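N-acetylmuramoyl-L-alanine amidase domain-containing protein SAOUHSC_02979 (Staphylococcus aureus, PDB 5T1Q) probably hydrolyses amide bonds of cell-wall peptidoglycan as a secreted amidase, this chain being the part with a glucosaminidase-type domain followed by a CHAP domain. Local coordinates at residues Pro18-Asn23 with Gln252-Val257; Gly113-Asn118 with Lys141-Lys146. One frame throughout, in Å; residues are numbered along the deposited sequence.

Overall arrangement
The two contacts have their centres 29 Å apart and nearest atoms about 18 Å apart. No segment is shared, but strand 119-128, which leaves the turn of contact 2, touches contact 1 through Leu125. Contact 1 is buried: an irregular segment in the loop between helix 9-13 and strand 37-39 meets 252-257 of the CHAP domain, at the start of helix 253-262. Contact 2 is at the surface; both its segments belong to the glucosaminidase-like region and flank a two-stranded sheet. The chemistry follows the setting. Contact 1 relies on a short hydroxyl-to-carbonyl hydrogen bond and on amide groups close to sulfur and carbon; contact 2 relies on aromatic and proline packing, with one weak backbone bond.

Contact 1: Pro18-Asn23 with Gln252-Val257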
loop_
_atom_site.group_PDB
_atom_site.type_symbol
_atom_site.label_atom_id
_atom_site.label_comp_id
_atom_site.label_asym_id
_atom_site.label_seq_id
_atom_site.Cartn_x
_atom_site.Cartn_y
_atom_site.Cartn_z
ATOM N N PRO A 18 5.728 -12.899 -1.555
ATOM C CA PRO A 18 4.619 -12.396 -0.755
ATOM C C PRO A 18 3.460 -13.374 -0.724
ATOM O O PRO A 18 3.090 -13.917 -1.764
ATOM C CB PRO A 18 4.220 -11.113 -1.490
ATOM C CG PRO A 18 5.484 -10.655 -2.128
ATOM C CD PRO A 18 6.111 -11.932 -2.604
ATOM N N ALA A 19 2.921 -13.623 0.463
ATOM C CA ALA A 19 1.780 -14.517 0.603
ATOM C C ALA A 19 0.525 -13.893 -0.032
ATOM O O ALA A 19 0.256 -12.716 0.157
ATOM C CB ALA A 19 1.530 -14.826 2.074
ATOM N N GLN A 20 -0.214 -14.697 -0.788
ATOM C CA GLN A 20 -1.470 -14.276 -1.426
ATOM C C GLN A 20 -2.708 -14.717 -0.638
ATOM O O GLN A 20 -3.840 -14.334 -0.979
ATOM C CB GLN A 20 -1.580 -14.891 -2.826
ATOM C CG GLN A 20 -0.519 -14.427 -3.818
ATOM C CD GLN A 20 -0.805 -14.902 -5.224
ATOM O OE1 GLN A 20 -1.706 -15.715 -5.456
ATOM N NE2 GLN A 20 -0.042 -14.389 -6.180
ATOM N N SER A 21 -2.508 -15.571 0.359
ATOM C CA SER A 21 -3.621 -16.064 1.174
ATOM C C SER A 21 -3.147 -16.358 2.581
ATOM O O SER A 21 -1.956 -16.502 2.812
ATOM C CB SER A 21 -4.230 -17.334 0.556
ATOM O OG SER A 21 -3.286 -18.382 0.477
ATOM N N PHE A 22 -4.088 -16.421 3.519
ATOM C CA PHE A 22 -3.752 -16.742 4.903
ATOM C C PHE A 22 -3.918 -18.223 5.112
ATOM O O PHE A 22 -4.687 -18.875 4.423
ATOM C CB PHE A 22 -4.660 -16.026 5.899
ATOM C CG PHE A 22 -4.553 -14.534 5.858
ATOM C CD1 PHE A 22 -3.395 -13.901 6.269
ATOM C CD2 PHE A 22 -5.636 -13.757 5.470
ATOM C CE1 PHE A 22 -3.303 -12.528 6.258
ATOM C CE2 PHE A 22 -5.547 -12.383 5.468
ATOM C CZ PHE A 22 -4.378 -11.767 5.858
ATOM N N ASN A 23 -3.193 -18.746 6.083
ATOM C CA ASN A 23 -3.314 -20.141 6.470
ATOM C C ASN A 23 -3.086 -20.194 7.987
ATOM O O ASN A 23 -3.166 -19.162 8.662
ATOM C CB ASN A 23 -2.334 -21.010 5.657
ATOM C CG ASN A 23 -0.903 -20.495 5.713
ATOM O OD1 ASN A 23 -0.380 -20.169 6.781
ATOM N ND2 ASN A 23 -0.264 -20.419 4.554
ATOM N N GLN A 252 -2.448 -7.611 -1.981
ATOM C CA GLN A 252 -2.082 -8.666 -2.954
ATOM C C GLN A 252 -3.161 -8.829 -4.033
ATOM O O GLN A 252 -4.255 -8.267 -3.908
ATOM C CB GLN A 252 -1.788 -9.974 -2.229
ATOM C CG GLN A 252 -0.624 -9.828 -1.260
ATOM C CD GLN A 252 0.664 -9.419 -1.964
ATOM O OE1 GLN A 252 1.033 -9.991 -2.986
ATOM N NE2 GLN A 252 1.341 -8.420 -1.428
ATOM N N CYS A 253 -2.853 -9.574 -5.091
ATOM C CA CYS A 253 -3.779 -9.690 -6.226
ATOM C C CYS A 253 -5.134 -10.240 -5.818
ATOM O O CYS A 253 -6.146 -9.826 -6.333
ATOM C CB CYS A 253 -3.190 -10.521 -7.358
ATOM S SG CYS A 253 -2.760 -12.226 -6.944
ATOM N N THR A 254 -5.108 -11.176 -4.877
ATOM C CA THR A 254 -6.293 -11.819 -4.334
ATOM C C THR A 254 -7.143 -10.800 -3.585
ATOM O O THR A 254 -8.335 -10.667 -3.836
ATOM C CB THR A 254 -5.870 -12.944 -3.376
ATOM O OG1 THR A 254 -4.841 -12.450 -2.529
ATOM C CG2 THR A 254 -5.300 -14.113 -4.135
ATOM N N TRP A 255 -6.513 -10.064 -2.679
ATOM C CA TRP A 255 -7.204 -9.003 -1.940
ATOM C C TRP A 255 -7.815 -7.960 -2.880
ATOM O O TRP A 255 -8.916 -7.476 -2.654
ATOM C CB TRP A 255 -6.224 -8.311 -0.969
ATOM C CG TRP A 255 -6.798 -7.118 -0.268
ATOM C CD1 TRP A 255 -7.401 -7.092 0.952
ATOM C CD2 TRP A 255 -6.825 -5.771 -0.758
ATOM N NE1 TRP A 255 -7.798 -5.807 1.255
ATOM C CE2 TRP A 255 -7.456 -4.982 0.219
ATOM C CE3 TRP A 255 -6.375 -5.162 -1.927
ATOM C CZ2 TRP A 255 -7.656 -3.607 0.060
ATOM C CZ3 TRP A 255 -6.574 -3.785 -2.083
ATOM C CH2 TRP A 255 -7.205 -3.031 -1.095
ATOM N N TYR A 256 -7.093 -7.602 -3.928
ATOM C CA TYR A 256 -7.584 -6.563 -4.833
ATOM C C TYR A 256 -8.864 -7.003 -5.531
ATOM O O TYR A 256 -9.829 -6.243 -5.575
ATOM C CB TYR A 256 -6.507 -6.117 -5.858
ATOM C CG TYR A 256 -7.085 -5.174 -6.874
ATOM C CD1 TYR A 256 -7.222 -3.809 -6.590
ATOM C CD2 TYR A 256 -7.556 -5.648 -8.110
ATOM C CE1 TYR A 256 -7.786 -2.951 -7.509
ATOM C CE2 TYR A 256 -8.145 -4.794 -9.027
ATOM C CZ TYR A 256 -8.252 -3.450 -8.726
ATOM O OH TYR A 256 -8.821 -2.603 -9.630
ATOM N N VAL A 257 -8.876 -8.224 -6.067
ATOM C CA VAL A 257 -10.063 -8.703 -6.769
ATOM C C VAL A 257 -11.295 -8.832 -5.835
ATOM O O VAL A 257 -12.417 -8.496 -6.223
ATOM C CB VAL A 257 -9.787 -10.008 -7.529
ATOM C CG1 VAL A 257 -11.044 -10.483 -8.235
ATOM C CG2 VAL A 257 -8.647 -9.820 -8.534
#
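Gln20 and Thr254 supply the hydrogen bond of this contact. Thr254 OG1 donates to Gln20 O over 2.6 Å, a short bond, and reaches the carbonyl in its own plane on a lone pair, with a C=O...donor angle of 137°. The first torsion of Thr254 (chi1 46°) sets OG1 between the backbone N and the carbonyl carbon, on the side facing Gln20, and leaves CG2 beside the backbone N, 4.0 Å from Gln20 CB. The two side chains therefore touch through their carbons as well, crossing at about a right angle.

The amide of Gln20 makes a different kind of contact. Its chain runs extended beyond CG and brings NE2 to 3.6 Å from Cys253 SG, with Gln20 CD at 3.7 Å from the same sulfur, a van der Waals approach. The polar end is held from elsewhere: Gln20 OE1 accepts a hydrogen bond from Ala275 N, which fixes which end of the amide carries the oxygen.

Cys253 begins helix 253-262 of the CHAP domain, directly after the N-cap residue Gln252. Its side chain touches His314, and together with Glu331 they could form a Cys-His-Glu triad, consistent with the papain-like CHAP fold. The amide of Gln20 would then lie beside the probable nucleophile.

Van der Waals contacts between polar atoms and carbon make up the third group, around Gln252. Its chain is bent at chi2 (-60°), turning CD back toward Pro18 and Ala19. Gln252 CG lies 3.3 Å from Ala19 O, and Gln252 OE1 and NE2 approach Pro18 CB at 3.7 and 3.9 Å respectively. Pro18 and Gln252 both also touch Leu125 of strand 119-128.

Contact 2: Gly113-Asn118 with Lys141-Lys146; sequences GAFEGN and KYPSTK
A type I' beta turn, Phe115-Asn118, forms the tip that packs on Lys141, Tyr142 and Pro143 in the glucosaminidase-like region. Two backbone bonds close it, Phe115 N to Asn118 O at 2.9 Å and Asn118 N to Phe115 O at 3.0 Å. The positive phi values of Glu116 and Gly117 fit the turn.

Phe115 carries the aromatic part of the packing. Its CG is anti to the backbone N (chi1 176°), putting the ring against Tyr142. Tyr142 CD2 lies over one face, and Tyr142 CE2 comes to 3.5 Å from Phe115 CD1; the ring planes are inclined at 47° with centroids 4.7 Å apart, an oblique pair. Glu116 CG sits over the opposite face, so the ring is held between two side chains, both offset toward its rim. Pro143 CD comes in obliquely at 3.9 Å from Phe115 CE2.

At the other end of the turn Asn118 CB rests 3.6 Å from Lys141 O and 4.0 Å from Lys141 CB. Asn118 O takes two N-H groups, the good bond from Phe115 N and a nearly straight (166°) but weak one from Lys141 N at 3.4 Å.

Tyr142 OH hydrogen-bonds to Asp151 of helix 145-158, which Phe115 also touches. The turn leads into strand 119-128, whose antiparallel partner 131-140 runs into Lys141, and beyond Pro143 the chain enters the helix through the N-cap Ser144.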
loop_
_atom_site.group_PDB
_atom_site.type_symbol
_atom_site.label_atom_id
_atom_site.label_comp_id
_atom_site.label_asym_id
_atom_site.label_seq_id
_atom_site.Cartn_x
_atom_site.Cartn_y
_atom_site.Cartn_z
ATOM N N GLY A 113 12.757 -3.026 14.988
ATOM C CA GLY A 113 13.490 -3.146 16.251
ATOM C C GLY A 113 12.570 -3.381 17.446
ATOM O O GLY A 113 11.559 -4.082 17.344
ATOM N N ALA A 114 12.948 -2.800 18.582
ATOM C CA ALA A 114 12.177 -2.901 19.819
ATOM C C ALA A 114 12.164 -1.547 20.525
ATOM O O ALA A 114 13.056 -0.728 20.324
ATOM C CB ALA A 114 12.771 -3.961 20.723
ATOM N N PHE A 115 11.118 -1.308 21.314
ATOM C CA PHE A 115 10.966 -0.061 22.065
ATOM C C PHE A 115 10.802 -0.403 23.536
ATOM O O PHE A 115 9.829 -1.058 23.918
ATOM C CB PHE A 115 9.750 0.708 21.564
ATOM C CG PHE A 115 9.458 1.962 22.344
ATOM C CD1 PHE A 115 10.114 3.150 22.053
ATOM C CD2 PHE A 115 8.513 1.955 23.366
ATOM C CE1 PHE A 115 9.842 4.306 22.767
ATOM C CE2 PHE A 115 8.234 3.109 24.081
ATOM C CZ PHE A 115 8.901 4.286 23.782
ATOM N N GLU A 116 11.751 0.043 24.360
ATOM C CA GLU A 116 11.739 -0.235 25.803
ATOM C C GLU A 116 11.656 -1.758 26.069
ATOM O O GLU A 116 11.013 -2.222 27.055
ATOM C CB GLU A 116 10.598 0.534 26.498
ATOM C CG GLU A 116 10.672 2.054 26.325
ATOM C CD GLU A 116 9.592 2.814 27.105
ATOM O OE1 GLU A 116 8.700 2.168 27.703
ATOM O OE2 GLU A 116 9.627 4.069 27.125
ATOM N N GLY A 117 12.313 -2.519 25.170
ATOM C CA GLY A 117 12.342 -3.982 25.244
ATOM C C GLY A 117 11.160 -4.728 24.636
ATOM O O GLY A 117 11.154 -5.958 24.641
ATOM N N ASN A 118 10.170 -4.004 24.110
ATOM C CA ASN A 118 8.971 -4.636 23.542
ATOM C C ASN A 118 9.038 -4.646 22.006
ATOM O O ASN A 118 9.415 -3.655 21.381
ATOM C CB ASN A 118 7.711 -3.922 24.045
ATOM C CG ASN A 118 7.563 -3.996 25.561
ATOM O OD1 ASN A 118 7.415 -2.974 26.229
ATOM N ND2 ASN A 118 7.649 -5.203 26.114
ATOM N N LYS A 141 7.092 -2.215 19.401
ATOM C CA LYS A 141 5.774 -2.305 20.010
ATOM C C LYS A 141 5.714 -1.222 21.082
ATOM O O LYS A 141 6.516 -1.229 22.018
ATOM C CB LYS A 141 5.609 -3.696 20.621
ATOM C CG LYS A 141 4.287 -3.992 21.309
ATOM C CD LYS A 141 4.339 -5.396 21.897
ATOM C CE LYS A 141 3.093 -5.747 22.681
ATOM N NZ LYS A 141 1.909 -5.867 21.802
ATOM N N TYR A 142 4.786 -0.281 20.927
ATOM C CA TYR A 142 4.656 0.838 21.853
ATOM C C TYR A 142 3.430 0.696 22.741
ATOM O O TYR A 142 2.485 0.016 22.365
ATOM C CB TYR A 142 4.523 2.134 21.069
ATOM C CG TYR A 142 5.625 2.391 20.070
ATOM C CD1 TYR A 142 5.507 1.967 18.753
ATOM C CD2 TYR A 142 6.772 3.089 20.433
ATOM C CE1 TYR A 142 6.506 2.219 17.828
ATOM C CE2 TYR A 142 7.773 3.343 19.514
ATOM C CZ TYR A 142 7.635 2.910 18.211
ATOM O OH TYR A 142 8.625 3.166 17.292
ATOM N N PRO A 143 3.438 1.344 23.928
ATOM C CA PRO A 143 2.248 1.299 24.797
ATOM C C PRO A 143 1.046 2.025 24.180
ATOM O O PRO A 143 -0.099 1.682 24.467
ATOM C CB PRO A 143 2.700 2.029 26.075
ATOM C CG PRO A 143 4.186 2.084 26.015
ATOM C CD PRO A 143 4.565 2.047 24.569
ATOM N N SER A 144 1.328 3.042 23.363
ATOM C CA SER A 144 0.296 3.820 22.681
ATOM C C SER A 144 0.910 4.576 21.496
ATOM O O SER A 144 2.127 4.544 21.288
ATOM C CB SER A 144 -0.353 4.811 23.648
ATOM O OG SER A 144 0.570 5.799 24.059
ATOM N N THR A 145 0.071 5.258 20.723
ATOM C CA THR A 145 0.556 6.031 19.582
ATOM C C THR A 145 1.335 7.279 20.014
ATOM O O THR A 145 2.012 7.895 19.197
ATOM C CB THR A 145 -0.582 6.425 18.627
ATOM O OG1 THR A 145 -1.547 7.206 19.326
ATOM C CG2 THR A 145 -1.254 5.187 18.063
ATOM N N LYS A 146 1.229 7.652 21.286
ATOM C CA LYS A 146 1.995 8.784 21.819
ATOM C C LYS A 146 3.501 8.503 21.678
ATOM O O LYS A 146 4.244 9.338 21.165
ATOM C CB LYS A 146 1.645 9.024 23.293
ATOM C CG LYS A 146 2.377 10.200 23.939
ATOM C CD LYS A 146 1.986 10.411 25.400
ATOM C CE LYS A 146 2.492 9.298 26.309
ATOM N NZ LYS A 146 2.134 9.538 27.736
#